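Local coordinates for protein 2-dehydro-3-deoxyphosphogluconate aldolase (Vibrio fischeri, PDB 3NZR) that belongs to the KDGP aldolase family of the TIM-barrel clan and pairs with a second copy of itself in its assembly, at residues M81-S86 against A102-L107; Q96-V101 against G117-T122; V125-I130 against D141-V146; S159-F164 against K185-E190. All coordinates share one frame; numbering follows the deposited sequence.

Interaction 1 of 4, residues M81-S86 against A102-L107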
loop_
_atom_site.group_PDB
_atom_site.type_symbol
_atom_site.label_atom_id
_atom_site.label_comp_id
_atom_site.label_asym_id
_atom_site.label_seq_id
_atom_site.Cartn_x
_atom_site.Cartn_y
_atom_site.Cartn_z
HETATM N N MSE A 81 -13.740 1.595 4.869
HETATM C CA MSE A 81 -14.827 0.880 5.469
HETATM C C MSE A 81 -14.759 -0.586 5.178
HETATM O O MSE A 81 -15.046 -1.395 6.027
HETATM C CB MSE A 81 -16.163 1.450 4.988
HETATM C CG MSE A 81 -17.346 1.013 5.833
HETATM SE SE MSE A 81 -19.010 1.815 5.172
HETATM C CE MSE A 81 -18.880 3.602 6.082
ATOM N N VAL A 82 -14.340 -0.959 3.951
ATOM C CA VAL A 82 -14.157 -2.343 3.652
ATOM C C VAL A 82 -13.091 -2.965 4.505
ATOM O O VAL A 82 -13.282 -4.055 4.938
ATOM C CB VAL A 82 -13.864 -2.554 2.105
ATOM C CG1 VAL A 82 -13.331 -3.999 1.899
ATOM C CG2 VAL A 82 -15.133 -2.274 1.298
ATOM N N SER A 83 -11.964 -2.280 4.801
ATOM C CA SER A 83 -10.954 -2.797 5.584
ATOM C C SER A 83 -11.462 -2.990 6.990
ATOM O O SER A 83 -11.209 -4.064 7.558
ATOM C CB SER A 83 -9.761 -1.822 5.653
ATOM O OG SER A 83 -9.034 -1.710 4.411
ATOM N N LEU A 84 -12.150 -2.002 7.564
ATOM C CA LEU A 84 -12.620 -2.101 8.966
ATOM C C LEU A 84 -13.709 -3.182 9.073
ATOM O O LEU A 84 -13.741 -3.961 9.998
ATOM C CB LEU A 84 -13.236 -0.790 9.420
ATOM C CG LEU A 84 -12.224 0.332 9.543
ATOM C CD1 LEU A 84 -12.944 1.648 9.820
ATOM C CD2 LEU A 84 -11.293 0.025 10.693
ATOM N N ILE A 85 -14.617 -3.234 8.115
ATOM C CA ILE A 85 -15.596 -4.368 8.074
ATOM C C ILE A 85 -14.933 -5.748 8.023
ATOM O O ILE A 85 -15.313 -6.680 8.770
ATOM C CB ILE A 85 -16.521 -4.210 6.856
ATOM C CG1 ILE A 85 -17.463 -3.016 7.052
ATOM C CG2 ILE A 85 -17.370 -5.492 6.591
ATOM C CD1 ILE A 85 -18.207 -2.654 5.778
ATOM N N SER A 86 -13.979 -5.933 7.122
ATOM C CA SER A 86 -13.330 -7.208 6.947
ATOM C C SER A 86 -12.562 -7.640 8.197
ATOM O O SER A 86 -12.481 -8.811 8.535
ATOM C CB SER A 86 -12.413 -7.187 5.707
ATOM O OG SER A 86 -13.157 -6.834 4.516
ATOM N N ALA A 102 -2.910 -3.251 1.339
ATOM C CA ALA A 102 -2.082 -3.508 2.473
ATOM C C ALA A 102 -2.844 -3.292 3.755
ATOM O O ALA A 102 -2.651 -4.034 4.726
ATOM C CB ALA A 102 -0.751 -2.567 2.427
ATOM N N THR A 103 -3.653 -2.221 3.807
ATOM C CA THR A 103 -4.433 -1.983 4.973
ATOM C C THR A 103 -5.388 -3.127 5.297
ATOM O O THR A 103 -5.517 -3.540 6.451
ATOM C CB THR A 103 -5.288 -0.742 4.783
ATOM O OG1 THR A 103 -4.465 0.388 4.445
ATOM C CG2 THR A 103 -6.071 -0.456 6.094
ATOM N N SER A 104 -6.106 -3.605 4.304
ATOM C CA SER A 104 -6.975 -4.742 4.490
ATOM C C SER A 104 -6.230 -6.008 4.946
ATOM O O SER A 104 -6.689 -6.691 5.772
ATOM C CB SER A 104 -7.770 -5.014 3.234
ATOM O OG SER A 104 -8.795 -4.101 3.070
ATOM N N ARG A 105 -5.089 -6.291 4.355
ATOM C CA ARG A 105 -4.294 -7.414 4.779
ATOM C C ARG A 105 -3.833 -7.244 6.220
ATOM O O ARG A 105 -3.830 -8.170 6.940
ATOM C CB ARG A 105 -3.113 -7.704 3.892
ATOM C CG ARG A 105 -2.192 -8.821 4.388
ATOM C CD ARG A 105 -2.830 -10.162 4.346
ATOM N NE ARG A 105 -3.119 -10.547 3.004
ATOM C CZ ARG A 105 -4.041 -11.412 2.611
ATOM N NH1 ARG A 105 -4.781 -12.041 3.459
ATOM N NH2 ARG A 105 -4.200 -11.637 1.358
ATOM N N ALA A 106 -3.459 -6.049 6.601
ATOM C CA ALA A 106 -2.947 -5.849 7.940
ATOM C C ALA A 106 -4.045 -6.015 8.957
ATOM O O ALA A 106 -3.903 -6.748 9.895
ATOM C CB ALA A 106 -2.235 -4.541 8.080
ATOM N N LEU A 107 -5.172 -5.383 8.727
ATOM C CA LEU A 107 -6.278 -5.473 9.694
ATOM C C LEU A 107 -7.005 -6.818 9.646
ATOM O O LEU A 107 -7.636 -7.153 10.596
ATOM C CB LEU A 107 -7.298 -4.354 9.507
ATOM C CG LEU A 107 -6.708 -2.920 9.550
ATOM C CD1 LEU A 107 -7.903 -1.987 9.431
ATOM C CD2 LEU A 107 -5.877 -2.623 10.819
HETATM O O HOH W 1 -9.633 -6.526 6.874
#

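Interaction 2 of 4, residues Q96-V101 against G117-T122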
loop_
_atom_site.group_PDB
_atom_site.type_symbol
_atom_site.label_atom_id
_atom_site.label_comp_id
_atom_site.label_asym_id
_atom_site.label_seq_id
_atom_site.Cartn_x
_atom_site.Cartn_y
_atom_site.Cartn_z
ATOM N N GLN A 96 -10.511 -4.687 -2.916
ATOM C CA GLN A 96 -9.837 -3.458 -2.557
ATOM C C GLN A 96 -9.375 -2.692 -3.742
ATOM O O GLN A 96 -9.167 -3.230 -4.834
ATOM C CB GLN A 96 -8.715 -3.644 -1.587
ATOM C CG GLN A 96 -9.132 -3.556 -0.106
ATOM C CD GLN A 96 -9.708 -2.265 0.303
ATOM O OE1 GLN A 96 -9.606 -1.267 -0.425
ATOM N NE2 GLN A 96 -10.294 -2.224 1.503
ATOM N N VAL A 97 -9.274 -1.399 -3.539
ATOM C CA VAL A 97 -8.525 -0.556 -4.496
ATOM C C VAL A 97 -7.039 -0.662 -4.197
ATOM O O VAL A 97 -6.595 -1.090 -3.129
ATOM C CB VAL A 97 -9.046 0.906 -4.465
ATOM C CG1 VAL A 97 -10.539 0.921 -4.990
ATOM C CG2 VAL A 97 -9.003 1.478 -3.023
ATOM N N PHE A 98 -6.221 -0.236 -5.128
ATOM C CA PHE A 98 -4.756 -0.463 -5.029
ATOM C C PHE A 98 -4.202 0.034 -3.706
ATOM O O PHE A 98 -3.399 -0.646 -3.088
ATOM C CB PHE A 98 -4.068 0.213 -6.197
ATOM C CG PHE A 98 -2.599 -0.120 -6.354
ATOM C CD1 PHE A 98 -2.212 -1.225 -7.106
ATOM C CD2 PHE A 98 -1.614 0.715 -5.803
ATOM C CE1 PHE A 98 -0.882 -1.519 -7.269
ATOM C CE2 PHE A 98 -0.275 0.401 -5.957
ATOM C CZ PHE A 98 0.072 -0.707 -6.727
ATOM N N THR A 99 -4.596 1.215 -3.272
ATOM C CA THR A 99 -4.089 1.789 -2.058
ATOM C C THR A 99 -4.650 1.225 -0.764
ATOM O O THR A 99 -4.348 1.717 0.313
ATOM C CB THR A 99 -4.433 3.347 -2.093
ATOM O OG1 THR A 99 -5.812 3.500 -2.446
ATOM C CG2 THR A 99 -3.627 4.140 -3.232
ATOM N N GLY A 100 -5.583 0.299 -0.835
ATOM C CA GLY A 100 -6.220 -0.260 0.319
ATOM C C GLY A 100 -5.829 -1.729 0.534
ATOM O O GLY A 100 -6.193 -2.279 1.557
ATOM N N VAL A 101 -5.083 -2.356 -0.403
ATOM C CA VAL A 101 -4.682 -3.747 -0.257
ATOM C C VAL A 101 -3.938 -4.066 1.032
ATOM O O VAL A 101 -4.332 -4.993 1.816
ATOM C CB VAL A 101 -3.857 -4.153 -1.485
ATOM C CG1 VAL A 101 -3.327 -5.602 -1.333
ATOM C CG2 VAL A 101 -4.763 -4.005 -2.714
ATOM N N GLY A 117 -6.732 -6.478 -5.667
ATOM C CA GLY A 117 -6.367 -5.065 -5.892
ATOM C C GLY A 117 -6.786 -4.587 -7.278
ATOM O O GLY A 117 -6.418 -5.191 -8.308
ATOM N N LEU A 118 -7.507 -3.478 -7.328
ATOM C CA LEU A 118 -8.101 -2.966 -8.568
ATOM C C LEU A 118 -7.114 -2.245 -9.393
ATOM O O LEU A 118 -6.416 -1.325 -8.943
ATOM C CB LEU A 118 -9.196 -2.016 -8.239
ATOM C CG LEU A 118 -9.905 -1.281 -9.388
ATOM C CD1 LEU A 118 -10.603 -2.259 -10.152
ATOM C CD2 LEU A 118 -10.896 -0.306 -8.788
ATOM N N ILE A 119 -6.896 -2.781 -10.588
ATOM C CA ILE A 119 -6.086 -2.059 -11.551
ATOM C C ILE A 119 -6.873 -2.099 -12.869
ATOM O O ILE A 119 -7.765 -2.927 -13.076
ATOM C CB ILE A 119 -4.714 -2.657 -11.672
ATOM C CG1 ILE A 119 -4.781 -4.025 -12.335
ATOM C CG2 ILE A 119 -3.955 -2.699 -10.307
ATOM C CD1 ILE A 119 -3.377 -4.590 -12.358
ATOM N N SER A 120 -6.633 -1.132 -13.741
ATOM C CA SER A 120 -7.487 -0.918 -14.858
ATOM C C SER A 120 -6.811 -0.834 -16.199
ATOM O O SER A 120 -5.638 -0.424 -16.286
ATOM C CB SER A 120 -8.224 0.362 -14.625
ATOM O OG SER A 120 -8.955 0.325 -13.327
ATOM N N PRO A 121 -7.581 -1.041 -17.264
ATOM C CA PRO A 121 -7.002 -1.011 -18.605
ATOM C C PRO A 121 -6.667 0.412 -18.931
ATOM O O PRO A 121 -7.175 1.343 -18.263
ATOM C CB PRO A 121 -8.144 -1.481 -19.512
ATOM C CG PRO A 121 -9.055 -2.210 -18.689
ATOM C CD PRO A 121 -8.943 -1.602 -17.272
ATOM N N THR A 122 -5.766 0.588 -19.881
ATOM C CA THR A 122 -5.327 1.910 -20.281
ATOM C C THR A 122 -5.404 2.179 -21.787
ATOM O O THR A 122 -5.151 3.287 -22.210
ATOM C CB THR A 122 -3.858 2.108 -19.908
ATOM O OG1 THR A 122 -3.069 1.152 -20.639
ATOM C CG2 THR A 122 -3.659 2.018 -18.380
#

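Interaction 3 of 4, residues V125-I130 against D141-V146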
loop_
_atom_site.group_PDB
_atom_site.type_symbol
_atom_site.label_atom_id
_atom_site.label_comp_id
_atom_site.label_asym_id
_atom_site.label_seq_id
_atom_site.Cartn_x
_atom_site.Cartn_y
_atom_site.Cartn_z
ATOM N N VAL A 125 -1.554 -2.245 -24.310
ATOM C CA VAL A 125 -1.219 -3.594 -23.890
ATOM C C VAL A 125 0.039 -3.545 -23.024
ATOM O O VAL A 125 1.024 -2.922 -23.379
ATOM C CB VAL A 125 -0.957 -4.542 -25.079
ATOM C CG1 VAL A 125 -0.514 -5.961 -24.582
ATOM C CG2 VAL A 125 -2.184 -4.604 -26.049
ATOM N N GLY A 126 -0.053 -4.126 -21.826
ATOM C CA GLY A 126 1.081 -4.193 -20.884
ATOM C C GLY A 126 1.185 -3.052 -19.903
ATOM O O GLY A 126 2.042 -3.105 -19.026
HETATM N N MSE A 127 0.370 -2.022 -20.057
HETATM C CA MSE A 127 0.360 -0.950 -19.113
HETATM C C MSE A 127 -0.972 -0.890 -18.377
HETATM O O MSE A 127 -2.056 -1.068 -18.994
HETATM C CB MSE A 127 0.592 0.397 -19.797
HETATM C CG MSE A 127 1.882 0.484 -20.601
HETATM SE SE MSE A 127 3.496 0.413 -19.455
HETATM C CE MSE A 127 3.512 2.205 -18.589
ATOM N N VAL A 128 -0.895 -0.622 -17.073
ATOM C CA VAL A 128 -2.104 -0.615 -16.243
ATOM C C VAL A 128 -2.166 0.593 -15.337
ATOM O O VAL A 128 -1.121 1.115 -14.911
ATOM C CB VAL A 128 -2.261 -1.890 -15.370
ATOM C CG1 VAL A 128 -2.469 -3.177 -16.225
ATOM C CG2 VAL A 128 -1.109 -2.012 -14.381
ATOM N N LYS A 129 -3.391 1.030 -15.045
ATOM C CA LYS A 129 -3.641 2.200 -14.190
ATOM C C LYS A 129 -3.785 1.721 -12.720
ATOM O O LYS A 129 -4.605 0.841 -12.444
ATOM C CB LYS A 129 -4.845 3.019 -14.609
ATOM C CG LYS A 129 -5.290 4.097 -13.631
ATOM C CD LYS A 129 -6.586 4.801 -14.010
ATOM C CE LYS A 129 -7.158 5.698 -12.816
ATOM N NZ LYS A 129 -8.293 6.521 -13.311
ATOM N N ILE A 130 -3.010 2.298 -11.815
ATOM C CA ILE A 130 -3.035 1.829 -10.406
ATOM C C ILE A 130 -3.468 2.924 -9.416
ATOM O O ILE A 130 -3.495 2.688 -8.139
ATOM C CB ILE A 130 -1.669 1.275 -9.951
ATOM C CG1 ILE A 130 -0.574 2.324 -10.126
ATOM C CG2 ILE A 130 -1.283 -0.000 -10.777
ATOM C CD1 ILE A 130 0.741 1.956 -9.483
ATOM N N ASP A 141 -3.383 10.082 -14.043
ATOM C CA ASP A 141 -3.297 8.618 -13.927
ATOM C C ASP A 141 -1.837 8.180 -13.635
ATOM O O ASP A 141 -0.866 8.754 -14.191
ATOM C CB ASP A 141 -3.862 7.908 -15.187
ATOM C CG ASP A 141 -5.409 8.149 -15.386
ATOM O OD1 ASP A 141 -6.072 8.654 -14.448
ATOM O OD2 ASP A 141 -5.959 7.853 -16.472
ATOM N N ALA A 142 -1.673 7.169 -12.781
ATOM C CA ALA A 142 -0.416 6.477 -12.604
ATOM C C ALA A 142 -0.499 5.229 -13.425
ATOM O O ALA A 142 -1.280 4.334 -13.099
ATOM C CB ALA A 142 -0.213 6.141 -11.135
ATOM N N ILE A 143 0.277 5.158 -14.493
ATOM C CA ILE A 143 0.185 4.051 -15.455
ATOM C C ILE A 143 1.520 3.346 -15.435
ATOM O O ILE A 143 2.590 3.984 -15.608
ATOM C CB ILE A 143 -0.154 4.584 -16.914
ATOM C CG1 ILE A 143 -1.598 5.108 -16.929
ATOM C CG2 ILE A 143 0.002 3.487 -18.004
ATOM C CD1 ILE A 143 -1.906 6.167 -17.929
ATOM N N VAL A 144 1.499 2.053 -15.181
ATOM C CA VAL A 144 2.727 1.346 -14.929
ATOM C C VAL A 144 2.728 -0.015 -15.593
ATOM O O VAL A 144 1.674 -0.551 -16.014
ATOM C CB VAL A 144 2.902 1.133 -13.398
ATOM C CG1 VAL A 144 2.803 2.432 -12.682
ATOM C CG2 VAL A 144 1.836 0.132 -12.909
ATOM N N PRO A 145 3.905 -0.624 -15.655
ATOM C CA PRO A 145 3.972 -1.910 -16.301
ATOM C C PRO A 145 3.183 -2.958 -15.495
ATOM O O PRO A 145 3.258 -2.953 -14.247
ATOM C CB PRO A 145 5.477 -2.222 -16.260
ATOM C CG PRO A 145 6.121 -0.982 -16.206
ATOM C CD PRO A 145 5.260 -0.115 -15.329
ATOM N N VAL A 146 2.441 -3.824 -16.173
ATOM C CA VAL A 146 1.603 -4.793 -15.476
ATOM C C VAL A 146 2.461 -5.691 -14.550
ATOM O O VAL A 146 2.080 -6.004 -13.387
ATOM C CB VAL A 146 0.669 -5.635 -16.460
ATOM C CG1 VAL A 146 1.425 -6.490 -17.369
ATOM C CG2 VAL A 146 -0.327 -6.492 -15.612
#

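Interaction 4 of 4, residues S159-F164 against K185-E190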
loop_
_atom_site.group_PDB
_atom_site.type_symbol
_atom_site.label_atom_id
_atom_site.label_comp_id
_atom_site.label_asym_id
_atom_site.label_seq_id
_atom_site.Cartn_x
_atom_site.Cartn_y
_atom_site.Cartn_z
ATOM N N SER A 159 -3.401 -10.918 -2.924
ATOM C CA SER A 159 -3.568 -12.247 -3.477
ATOM C C SER A 159 -3.789 -12.295 -4.979
ATOM O O SER A 159 -3.472 -13.262 -5.612
ATOM C CB SER A 159 -4.807 -12.824 -2.870
ATOM O OG SER A 159 -4.782 -12.636 -1.487
ATOM N N SER A 160 -4.388 -11.225 -5.515
ATOM C CA SER A 160 -4.943 -11.184 -6.845
ATOM C C SER A 160 -5.120 -9.788 -7.434
ATOM O O SER A 160 -5.192 -8.772 -6.723
ATOM C CB SER A 160 -6.284 -11.915 -6.871
ATOM O OG SER A 160 -7.240 -11.213 -6.148
ATOM N N VAL A 161 -5.055 -9.758 -8.767
ATOM C CA VAL A 161 -5.409 -8.665 -9.593
ATOM C C VAL A 161 -6.905 -8.651 -9.879
ATOM O O VAL A 161 -7.430 -9.636 -10.486
ATOM C CB VAL A 161 -4.682 -8.805 -10.951
ATOM C CG1 VAL A 161 -5.299 -7.780 -11.917
ATOM C CG2 VAL A 161 -3.153 -8.478 -10.742
ATOM N N LYS A 162 -7.601 -7.553 -9.539
ATOM C CA LYS A 162 -8.966 -7.365 -10.053
ATOM C C LYS A 162 -8.874 -6.370 -11.224
ATOM O O LYS A 162 -8.515 -5.200 -11.056
ATOM C CB LYS A 162 -9.874 -6.786 -9.011
ATOM C CG LYS A 162 -11.294 -6.416 -9.479
ATOM C CD LYS A 162 -12.020 -5.847 -8.296
ATOM C CE LYS A 162 -13.513 -5.758 -8.488
ATOM N NZ LYS A 162 -14.054 -5.074 -7.257
ATOM N N TYR A 163 -9.150 -6.880 -12.400
ATOM C CA TYR A 163 -8.984 -6.152 -13.612
ATOM C C TYR A 163 -10.335 -5.614 -13.971
ATOM O O TYR A 163 -11.270 -6.369 -14.267
ATOM C CB TYR A 163 -8.503 -7.109 -14.700
ATOM C CG TYR A 163 -7.986 -6.401 -15.880
ATOM C CD1 TYR A 163 -6.953 -5.462 -15.739
ATOM C CD2 TYR A 163 -8.503 -6.630 -17.140
ATOM C CE1 TYR A 163 -6.461 -4.755 -16.825
ATOM C CE2 TYR A 163 -7.989 -5.947 -18.238
ATOM C CZ TYR A 163 -6.963 -5.020 -18.065
ATOM O OH TYR A 163 -6.413 -4.334 -19.122
ATOM N N PHE A 164 -10.457 -4.303 -13.872
ATOM C CA PHE A 164 -11.759 -3.655 -14.058
ATOM C C PHE A 164 -11.527 -2.224 -14.484
ATOM O O PHE A 164 -10.578 -1.575 -13.952
ATOM C CB PHE A 164 -12.498 -3.666 -12.734
ATOM C CG PHE A 164 -13.775 -2.912 -12.717
ATOM C CD1 PHE A 164 -14.994 -3.546 -13.008
ATOM C CD2 PHE A 164 -13.787 -1.579 -12.329
ATOM C CE1 PHE A 164 -16.180 -2.823 -12.978
ATOM C CE2 PHE A 164 -14.976 -0.856 -12.281
ATOM C CZ PHE A 164 -16.160 -1.455 -12.598
ATOM N N LYS A 185 4.129 -14.644 -13.013
ATOM C CA LYS A 185 4.476 -14.251 -11.636
ATOM C C LYS A 185 3.660 -14.991 -10.591
ATOM O O LYS A 185 3.610 -14.624 -9.380
ATOM C CB LYS A 185 4.247 -12.754 -11.484
ATOM C CG LYS A 185 5.447 -11.962 -11.964
ATOM C CD LYS A 185 5.450 -10.502 -11.410
ATOM C CE LYS A 185 4.821 -9.722 -12.419
ATOM N NZ LYS A 185 4.654 -10.355 -13.831
ATOM N N ASP A 186 2.916 -15.967 -11.083
ATOM C CA ASP A 186 2.146 -16.880 -10.252
ATOM C C ASP A 186 1.142 -16.185 -9.298
ATOM O O ASP A 186 1.147 -16.420 -8.104
ATOM C CB ASP A 186 3.114 -17.674 -9.437
ATOM C CG ASP A 186 2.427 -18.583 -8.498
ATOM O OD1 ASP A 186 1.391 -19.220 -8.893
ATOM O OD2 ASP A 186 2.905 -18.661 -7.337
ATOM N N PHE A 187 0.312 -15.320 -9.843
ATOM C CA PHE A 187 -0.575 -14.451 -9.080
ATOM C C PHE A 187 -1.922 -14.757 -9.612
ATOM O O PHE A 187 -2.023 -15.395 -10.664
ATOM C CB PHE A 187 -0.196 -13.010 -9.347
ATOM C CG PHE A 187 -0.612 -12.071 -8.276
ATOM C CD1 PHE A 187 -0.246 -12.308 -6.984
ATOM C CD2 PHE A 187 -1.305 -10.957 -8.546
ATOM C CE1 PHE A 187 -0.593 -11.475 -5.991
ATOM C CE2 PHE A 187 -1.633 -10.092 -7.515
ATOM C CZ PHE A 187 -1.284 -10.369 -6.272
ATOM N N TRP A 188 -2.952 -14.504 -8.845
ATOM C CA TRP A 188 -4.315 -14.801 -9.266
ATOM C C TRP A 188 -4.979 -13.612 -9.947
ATOM O O TRP A 188 -4.485 -12.466 -9.901
ATOM C CB TRP A 188 -5.156 -15.273 -8.079
ATOM C CG TRP A 188 -4.475 -16.397 -7.310
ATOM C CD1 TRP A 188 -3.452 -17.212 -7.744
ATOM C CD2 TRP A 188 -4.803 -16.837 -5.998
ATOM N NE1 TRP A 188 -3.114 -18.111 -6.766
ATOM C CE2 TRP A 188 -3.932 -17.914 -5.689
ATOM C CE3 TRP A 188 -5.753 -16.444 -5.060
ATOM C CZ2 TRP A 188 -3.975 -18.576 -4.469
ATOM C CZ3 TRP A 188 -5.800 -17.121 -3.864
ATOM C CH2 TRP A 188 -4.918 -18.161 -3.569
ATOM N N LEU A 189 -6.127 -13.859 -10.554
ATOM C CA LEU A 189 -6.775 -12.894 -11.458
ATOM C C LEU A 189 -8.258 -12.943 -11.337
ATOM O O LEU A 189 -8.870 -14.018 -11.236
ATOM C CB LEU A 189 -6.409 -13.301 -12.919
ATOM C CG LEU A 189 -6.862 -12.378 -14.040
ATOM C CD1 LEU A 189 -6.330 -10.949 -13.929
ATOM C CD2 LEU A 189 -6.472 -13.052 -15.391
ATOM N N GLU A 190 -8.884 -11.790 -11.284
ATOM C CA GLU A 190 -10.312 -11.675 -11.074
ATOM C C GLU A 190 -10.862 -10.810 -12.205
ATOM O O GLU A 190 -10.902 -9.572 -12.161
ATOM C CB GLU A 190 -10.605 -11.085 -9.698
ATOM C CG GLU A 190 -9.835 -11.725 -8.615
ATOM C CD GLU A 190 -10.432 -11.518 -7.250
ATOM O OE1 GLU A 190 -11.534 -10.848 -7.106
ATOM O OE2 GLU A 190 -9.719 -11.909 -6.282
#

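Interaction 1 of 4, residues M81-S86 against A102-L107
Ser-83 and Ser-104 meet tip to tip between helix 79-89 and helix 101-108, two helices of a TIM-barrel protein. Their short segments run nearly parallel, at 15° with axes 8.7 Å apart. The tight part lies at this serine pair, where the CA atoms of Ser-83 and Ser-104 come to 4.6 Å. Ser-83 OG and Ser-104 OG share a hydrogen bond of 2.8 Å, and either could donate. Ser-83 OG stands anti to its carbonyl carbon (chi1 -70°), which sets it facing Ser-104 OG. Thr-103 CG2 packs against the same Ser-83 oxygen at 3.6 Å.

The contact is looser toward Leu-84 and Leu-107, both partly exposed. Their side chains lie side by side and point the same way. Leu-84 CD2 touches Leu-107 CD1 at 4.1 Å. A water bridges the two backbones by donating to Ser-83 O and Ser-104 O. Helix 101-108 also packs on the second subunit, for example Ala-106 on Ala-106 of that chain. The small serine side chains are consistent with the close approach of the CA atoms. The bond between the buried hydroxyls uses one proton, and weak bonds to Ser-79 O and from Gln-96 NE2 supplement it.

Interaction 2 of 4, residues Q96-V101 against G117-T122
Gln-96 O meets Leu-118 N where the loop after strand 93-94 runs beside strand 114-119. The two strands are parallel neighbours in the barrel sheet, and helix 101-108 joins them in a beta-alpha-beta unit. The backbone link is slack. Leu-118 N donates to Gln-96 O over 3.0 Å, but the bond is bent to 131° and weak. Gly-117 CA adds a CA-H...O contact to the same oxygen. After Phe-98 the loop turns, and Gly-100 N bonds back to Val-97 O as the chain enters the helix.

The side chain of Gln-96 folds back on its own segment. Its OE1 accepts from Val-97 N at 3.1 Å, and also bonds Ser-79 OG of helix 79-89. Val-97 CG1 touches Leu-118 CD2 at 4.0 Å. Phe-98 CG is anti to its backbone N (chi1 -170°), which brings CD1 beside Ile-119 CG2. Phe-98 CD1 approaches Ile-119 CG2 to 3.9 Å, and the two side chains cross at a slant. The Phe-98 side chain also packs on Met-152, both of its own chain and of the second subunit. Gly-117 has no side chain, and Val-101 CG2 rests 3.7 Å from Gly-117 CA.

Interaction 3 of 4, residues V125-I130 against D141-V146
Val-128 and Val-144 form the central hydrogen-bonded pair of a small antiparallel beta hairpin with a long connection. Val-128 N donates to Val-144 O over 2.8 Å, in the plane of that carbonyl. Val-144 N returns an equally short bond to Val-128 O. Ile-130 N bonds Ala-142 O almost in line with the carbonyl, at 170°. At the other end Val-146 N reaches Gly-126 O from above the carbonyl plane.

The valines and their neighbours make one apolar face. Val-144 CG2 touches Val-128 CG2 at 3.9 Å. The same methyl meets Ile-130 CG2 at 3.8 Å. The side chains of Lys-129 and Ile-143 point to the opposite face. The Lys-129 chain runs out fully extended to a salt bridge whose hydrogen bond is weak, with Lys-129 NZ 3.3 Å from Asp-141 OD1. Selenomethionine Met-127 is bent at chi2 (-67°) and chi3 (-73°), and the bends curl it back over the partner strand. Its SE comes to 3.9 Å from Pro-145 CA, while its CE is 3.6 Å from Ile-143 O.

Further out, Pro-145 sits at the N-cap of helix 146-155, so the Val-146 bond ties the hairpin to the first turn of the helix. Ala-149 of that helix backs the apolar cluster, and Ile-119 packs on Val-128 and Ile-130. Val-144 also meets Val-144 of the second subunit, which places the hairpin at the dimer interface. Thr-122 holds the first strand through a hydrogen bond between its OG1 and Met-127 O.

Interaction 4 of 4, residues S159-F164 against K185-E190
Phe-187 sets its ring against Ser-159 O. Its CG is anti to the backbone N (chi1 -157°), which brings the ring beside segment 159-164. Ser-159 O stands 3.4 Å above one face of the Phe-187 ring, offset toward the rim. Val-161 CG2 sits at the ring edge, in plane, 3.8 Å from Phe-187 CD2. The other branch of Val-161 turns to Leu-189, and Val-161 CG1 meets Leu-189 CD1 at 3.9 Å with the two side chains side by side.

Strands 160-163 and 188-191 are the parallel pair of a beta-alpha-beta unit in the barrel, linked through helix 172-184. That helix ends in a Schellman motif with Asp-186 as the C-prime residue. Val-161 uses both its N and its O on the same neighbour strand: Val-161 N donates to Trp-188 O at 3.0 Å, and Glu-190 N donates to Val-161 O at 2.7 Å. Tyr-163 N then bonds Glu-190 O.

On the other face Ser-160 CB packs on Trp-188 CB at 3.7 Å. Ser-160 OG points to Glu-190 OE2, a bond left doubtful by the uncertain place of that oxygen. Glu-190 OE1 bonds Asn-116 ND2. Lys-162 stretches away from Glu-190, and its NZ bonds Asn-95 OD1.

How the interactions relate
Interaction 2 touches all three others. Its centre is about 14 Å from that of interaction 1, 11 Å from interaction 3 and 10 Å from interaction 4. Gln-96 NE2 packs on interaction 1, 2.9 Å from Ser-104 OG and 3.2 Å from Ser-83 OG. Strand 114-119 runs beside strand 160-163, and Lys-162 N lies 2.9 Å from Gly-117 O, which joins interactions 2 and 4. Ser-120 O, 2.9 Å from Lys-129 N, leads on to the hairpin of interaction 3. Interactions 1 and 4 also meet directly, with Arg-105 NH2 3.1 Å from Ser-159 OG. The nearest atoms of interactions 3 and 4 are about 4 Å apart. Interactions 1, 2 and 3 touch the second subunit; interaction 4 does not.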